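Local coordinates for protein sulfate transporter/antisigma-factor antagonist STAS (Planctomyces limnophilus, PDB 3T6O) that probably acts as an anti-sigma factor antagonist, built on a single STAS domain, at residues E59-G62 / S63-E67; Q98-H101 / I102-V105; R108-T111 / K112-L116. One frame throughout, in Å; residues are numbered along the deposited sequence.

Contact 1: residues E59-G62 / S63-E67; sequences EFFG and SSFIE
F61 and F65 meet where a short strand ends and helix 63-76 begins, CD2 of the F65 ring sitting over one face of the F61 ring, 3.5 Å from F61 CG and displaced from the ring centre. The planes are turned 56° to each other with centroids 5.1 Å apart, so the pairing is oblique. F61 reaches this place because its CG lies between the backbone N and the carbonyl carbon (chi1 59°), which turns the ring toward the new helix. Farther round that ring, F61 CE1 rests 4.0 Å from I66 CG1.

Between the two phenylalanine-bearing parts stands G62, the N-cap residue. I66 N donates to G62 O at 3.1 Å, nearly straight at the hydrogen (165°), closing the first helical turn, while I66 CG1 packs 3.3 Å from that same G62 O. A water accepts from G62 N (2.9 Å) and from F65 N (3.1 Å), bridging strand end and helix start.

Farther out, L27 and L55 touch both phenylalanine side chains and L97 touches F61. S63 OG bonds Q98 of a second subunit, and S64 OG bonds E95 of that subunit. With an alanine at F61 the F65 ring is likely to lose one of its covering partners, and a gap would open beside I66 CG1.

S63 probably matches the serine that is phosphorylated in anti-sigma factor antagonists, at this same helix start; with its hydroxyl engaged by the neighbouring subunit, a phosphate there would be expected to disturb this subunit interface.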
# COMPACT_ATOMS: atom_id res chain seq x y z
N GLU A 59 6.01 20.75 11.96
CA GLU A 59 5.22 20.56 13.18
C GLU A 59 4.23 19.39 13.13
O GLU A 59 3.78 18.90 14.19
CB GLU A 59 4.51 21.86 13.54
CG GLU A 59 5.51 23.07 13.75
CD GLU A 59 6.48 22.96 15.00
OE1 GLU A 59 6.08 22.41 16.07
OE2 GLU A 59 7.65 23.47 14.91
N PHE A 60 3.86 18.96 11.92
CA PHE A 60 2.92 17.87 11.77
C PHE A 60 3.17 17.04 10.54
O PHE A 60 3.44 17.58 9.44
CB PHE A 60 1.50 18.38 11.68
CG PHE A 60 0.51 17.29 11.43
CD1 PHE A 60 0.25 16.87 10.14
CD2 PHE A 60 -0.08 16.61 12.48
CE1 PHE A 60 -0.63 15.82 9.90
CE2 PHE A 60 -0.95 15.60 12.26
CZ PHE A 60 -1.25 15.20 10.97
N PHE A 61 3.05 15.72 10.72
CA PHE A 61 2.86 14.79 9.60
C PHE A 61 2.16 13.52 10.06
O PHE A 61 1.95 13.31 11.26
CB PHE A 61 4.20 14.48 8.91
CG PHE A 61 5.23 13.88 9.80
CD1 PHE A 61 5.19 12.53 10.12
CD2 PHE A 61 6.27 14.63 10.27
CE1 PHE A 61 6.15 11.96 10.90
CE2 PHE A 61 7.26 14.07 11.03
CZ PHE A 61 7.20 12.73 11.37
N GLY A 62 1.73 12.72 9.08
CA GLY A 62 1.04 11.46 9.32
C GLY A 62 1.38 10.42 8.28
O GLY A 62 2.53 10.33 7.86
N SER A 63 0.39 9.64 7.85
CA SER A 63 0.66 8.48 7.03
C SER A 63 1.23 8.83 5.67
O SER A 63 2.09 8.10 5.19
CB SER A 63 -0.59 7.63 6.85
OG SER A 63 -1.65 8.44 6.37
N SER A 64 0.76 9.91 5.06
CA SER A 64 1.19 10.22 3.68
C SER A 64 2.69 10.50 3.65
O SER A 64 3.39 10.02 2.78
CB SER A 64 0.54 11.50 3.16
OG SER A 64 -0.83 11.37 3.14
N PHE A 65 3.16 11.27 4.62
CA PHE A 65 4.56 11.60 4.67
C PHE A 65 5.40 10.41 5.09
O PHE A 65 6.47 10.19 4.54
CB PHE A 65 4.79 12.77 5.58
CG PHE A 65 6.24 13.22 5.64
CD1 PHE A 65 6.89 13.69 4.51
CD2 PHE A 65 6.94 13.13 6.82
CE1 PHE A 65 8.24 14.12 4.61
CE2 PHE A 65 8.26 13.55 6.92
CZ PHE A 65 8.91 14.06 5.80
N ILE A 66 4.94 9.62 6.04
CA ILE A 66 5.70 8.45 6.45
C ILE A 66 5.83 7.50 5.27
O ILE A 66 6.88 6.90 5.08
CB ILE A 66 5.08 7.72 7.66
CG1 ILE A 66 5.19 8.60 8.91
CG2 ILE A 66 5.83 6.41 7.93
CD1 ILE A 66 4.65 7.90 10.17
N GLU A 67 4.75 7.36 4.50
CA GLU A 67 4.76 6.56 3.30
C GLU A 67 5.82 7.04 2.28
O GLU A 67 6.56 6.23 1.73
CB GLU A 67 3.39 6.59 2.61
CG GLU A 67 2.40 5.68 3.22
CD GLU A 67 0.99 5.84 2.60
OE1 GLU A 67 0.84 6.57 1.56
OE2 GLU A 67 0.06 5.23 3.19
O HOH W 1 1.42 13.17 6.27

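Contact 2: residues Q98-H101 / I102-V105; sequences QVTH and IDEV
T100 and I102 are brought alongside each other by their first torsions: T100 holds OG1 anti to its own backbone N (chi1 -168°), and I102 holds CG1 the same way (chi1 -169°), which leaves its CG2 branch between N and carbonyl carbon. The two side chains point the same way, with T100 OG1 3.7 Å from I102 CG2. D103 instead turns its carboxylate back over the preceding residues, crossing T100 obliquely, with D103 OD1 3.5 Å from the T100 CG2 methyl.

That same OD1 comes within 3.2 Å of T100 O. Both atoms are acceptors and no bond joins them, so the approach is likely to be mildly unfavourable.

What holds the chain in this shape is a 3-10 turn. E104 N donates to H101 O at 3.1 Å with 157° at the hydrogen, the donor standing above the carbonyl plane, and V105 N repeats the pattern to I102 O. The first torsion of E104, with CG anti to the carbonyl carbon, lays that CG 3.3 Å from H101 O; the bend at chi2 then turns the carboxylate toward its salt bridge with K74 of a third subunit.

The stretch lies in the connection after helix 91-97 and before strand 108-109. T100 leans on I66, and I102 on V70 and W73, all from helix 63-76 of its own chain, while H101 packs on S63 of the third subunit and T100 on V99 of the second: a single turn thus fits between one helix and two neighbouring copies.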
# COMPACT_ATOMS: atom_id res chain seq x y z
N GLN A 98 6.04 7.23 16.89
CA GLN A 98 5.87 6.13 17.82
C GLN A 98 4.69 5.20 17.44
O GLN A 98 4.60 4.10 17.96
CB GLN A 98 5.68 6.66 19.26
CG GLN A 98 6.98 7.13 19.92
CD GLN A 98 6.77 7.87 21.22
OE1 GLN A 98 7.74 8.36 21.83
NE2 GLN A 98 5.52 7.96 21.68
N VAL A 99 3.80 5.65 16.55
CA VAL A 99 2.65 4.82 16.07
C VAL A 99 3.16 3.78 15.09
O VAL A 99 2.61 2.70 14.98
CB VAL A 99 1.59 5.72 15.39
CG1 VAL A 99 0.43 4.89 14.80
CG2 VAL A 99 1.08 6.72 16.38
N THR A 100 4.23 4.11 14.36
CA THR A 100 4.77 3.22 13.33
C THR A 100 6.00 2.53 13.83
O THR A 100 6.68 3.02 14.72
CB THR A 100 5.17 3.97 12.06
OG1 THR A 100 5.41 3.00 11.01
CG2 THR A 100 6.40 4.81 12.30
N HIS A 101 6.34 1.42 13.22
CA HIS A 101 7.48 0.68 13.73
C HIS A 101 8.68 0.85 12.82
O HIS A 101 9.78 0.53 13.24
CB HIS A 101 7.10 -0.78 13.83
CG HIS A 101 5.93 -1.02 14.72
ND1 HIS A 101 6.06 -1.10 16.10
CD2 HIS A 101 4.62 -1.23 14.45
CE1 HIS A 101 4.87 -1.33 16.63
NE2 HIS A 101 3.98 -1.42 15.66
N ILE A 102 8.47 1.36 11.61
CA ILE A 102 9.55 1.43 10.62
C ILE A 102 10.76 2.33 11.06
O ILE A 102 11.91 2.03 10.75
CB ILE A 102 9.05 1.86 9.20
CG1 ILE A 102 10.15 1.66 8.18
CG2 ILE A 102 8.58 3.27 9.14
CD1 ILE A 102 10.66 0.21 8.12
N ASP A 103 10.50 3.39 11.80
CA ASP A 103 11.57 4.27 12.21
C ASP A 103 12.54 3.63 13.21
O ASP A 103 13.58 4.20 13.48
CB ASP A 103 11.00 5.57 12.77
CG ASP A 103 10.25 5.36 14.05
OD1 ASP A 103 9.41 4.46 14.09
OD2 ASP A 103 10.51 6.09 15.02
N GLU A 104 12.21 2.45 13.71
CA GLU A 104 13.16 1.70 14.50
C GLU A 104 14.36 1.32 13.68
O GLU A 104 15.38 0.98 14.25
CB GLU A 104 12.53 0.43 15.07
CG GLU A 104 11.41 0.67 16.09
CD GLU A 104 11.95 1.12 17.42
OE1 GLU A 104 12.64 0.31 18.09
OE2 GLU A 104 11.70 2.29 17.79
N VAL A 105 14.29 1.39 12.36
CA VAL A 105 15.47 1.17 11.54
C VAL A 105 16.07 2.47 11.01
O VAL A 105 17.01 2.46 10.25
CB VAL A 105 15.18 0.14 10.39
CG1 VAL A 105 14.32 -1.02 10.92
CG2 VAL A 105 14.49 0.76 9.22

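Contact 3: residues R108-T111 / K112-L116; sequences RYST and KQEAL
S110 and E114 pair at the N-terminus of helix 112-118, an N-cap arrangement in which T111 is the capping residue. S110 OG donates to E114 OE1 at only 2.5 Å, a short bond, coming at the oxygen from above the carboxylate plane (52° out of it). S110 N adds a weak, longer bond to the same E114 OE1, and a water accepts from S110 N while donating to that oxygen.

One residue on, T111 OG1 accepts from E114 N at 3.2 Å and 168°, nearly straight; its first torsion (chi1 69°) sets OG1 between backbone N and carbonyl carbon, where it faces the E114 N-H of the first turn. The ordinary helical bond follows, from A115 N to T111 O at 3.0 Å. E114 therefore serves twice, its backbone N held by T111 and its extended side chain reaching back to S110, whose carboxylate-bound hydroxyl ties the strand exit to the helix start.

Around this polar side lies the end of the sheet: Y109 bonds through its backbone to L86 and S88, and K112 reaches a salt bridge with E12. On the inner side A115 packs on L52 and also against Y109: A115 CA stands over the ring face, 4.0 Å from its centroid in a CH-pi contact, with A115 CB 3.5 Å from Y109 CD2.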
# COMPACT_ATOMS: atom_id res chain seq x y z
N ARG A 108 17.69 8.17 14.75
CA ARG A 108 17.27 9.54 14.95
C ARG A 108 18.22 10.31 15.91
O ARG A 108 18.65 9.79 16.94
CB ARG A 108 15.85 9.55 15.46
CG ARG A 108 15.34 10.96 15.79
CD ARG A 108 13.83 10.91 15.96
NE ARG A 108 13.45 10.19 17.16
CZ ARG A 108 13.44 10.70 18.39
NH1 ARG A 108 13.84 11.96 18.64
NH2 ARG A 108 13.03 9.92 19.39
N TYR A 109 18.50 11.56 15.55
CA TYR A 109 19.47 12.43 16.26
C TYR A 109 18.84 13.79 16.57
O TYR A 109 17.91 14.23 15.90
CB TYR A 109 20.73 12.64 15.42
CG TYR A 109 21.45 11.37 15.09
CD1 TYR A 109 22.31 10.77 15.98
CD2 TYR A 109 21.25 10.75 13.88
CE1 TYR A 109 22.95 9.56 15.67
CE2 TYR A 109 21.88 9.57 13.56
CZ TYR A 109 22.71 8.98 14.44
OH TYR A 109 23.34 7.82 14.06
N SER A 110 19.32 14.46 17.61
CA SER A 110 18.60 15.65 18.05
C SER A 110 18.84 16.84 17.14
O SER A 110 17.97 17.66 17.03
CB SER A 110 18.92 16.02 19.51
OG SER A 110 20.26 16.37 19.63
N THR A 111 20.00 16.91 16.50
CA THR A 111 20.34 18.01 15.61
C THR A 111 21.07 17.47 14.38
O THR A 111 21.60 16.36 14.39
CB THR A 111 21.27 19.04 16.29
OG1 THR A 111 22.54 18.42 16.49
CG2 THR A 111 20.73 19.53 17.68
N LYS A 112 21.10 18.26 13.33
CA LYS A 112 21.84 17.91 12.12
C LYS A 112 23.33 17.67 12.39
O LYS A 112 23.91 16.71 11.85
CB LYS A 112 21.70 19.01 11.06
CG LYS A 112 22.45 18.64 9.78
CD LYS A 112 22.07 19.46 8.56
CE LYS A 112 22.33 20.94 8.71
NZ LYS A 112 22.22 21.57 7.33
N GLN A 113 23.94 18.57 13.17
CA GLN A 113 25.36 18.46 13.50
C GLN A 113 25.66 17.11 14.14
O GLN A 113 26.58 16.42 13.72
CB GLN A 113 25.80 19.58 14.42
CG GLN A 113 27.30 19.59 14.76
CD GLN A 113 27.70 20.94 15.40
OE1 GLN A 113 27.82 21.95 14.69
NE2 GLN A 113 27.90 20.95 16.73
N GLU A 114 24.84 16.71 15.11
CA GLU A 114 25.01 15.40 15.74
C GLU A 114 24.81 14.26 14.74
O GLU A 114 25.54 13.26 14.75
CB GLU A 114 24.00 15.20 16.88
CG GLU A 114 24.26 16.07 18.04
CD GLU A 114 23.26 15.83 19.19
OE1 GLU A 114 22.31 14.97 19.07
OE2 GLU A 114 23.46 16.53 20.20
N ALA A 115 23.81 14.41 13.89
CA ALA A 115 23.53 13.36 12.91
C ALA A 115 24.71 13.18 11.96
O ALA A 115 25.23 12.06 11.81
CB ALA A 115 22.26 13.64 12.17
N LEU A 116 25.20 14.30 11.42
CA LEU A 116 26.34 14.27 10.51
C LEU A 116 27.62 13.67 11.08
O LEU A 116 28.25 12.88 10.40
CB LEU A 116 26.60 15.63 9.88
CG LEU A 116 25.51 16.14 8.95
CD1 LEU A 116 25.91 17.59 8.56
CD2 LEU A 116 25.22 15.22 7.69
O HOH W 2 21.00 12.97 19.38

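Overall arrangement
Followed from the N terminus, the three contacts come in series, none enclosing or crossing another. Each closes a short local turn: contact 1 where strand 60-61 passes into helix 63-76, contact 2 in the connection beyond helix 91-97, and contact 3 where edge strand 108-109 turns into the last helix. The first two meet in space, I66 CD1 lying 4.1 Å from T100 CG2, and both border the second and third subunits. Contact 3 stands apart, its centre about 20 Å from that of contact 1, and touches no other chain of the assembly. The small 26-27/60-61 sheet leads into helix 63-76, contact 2 packs on that helix, and contact 3 joins the main sheet to helix 112-118.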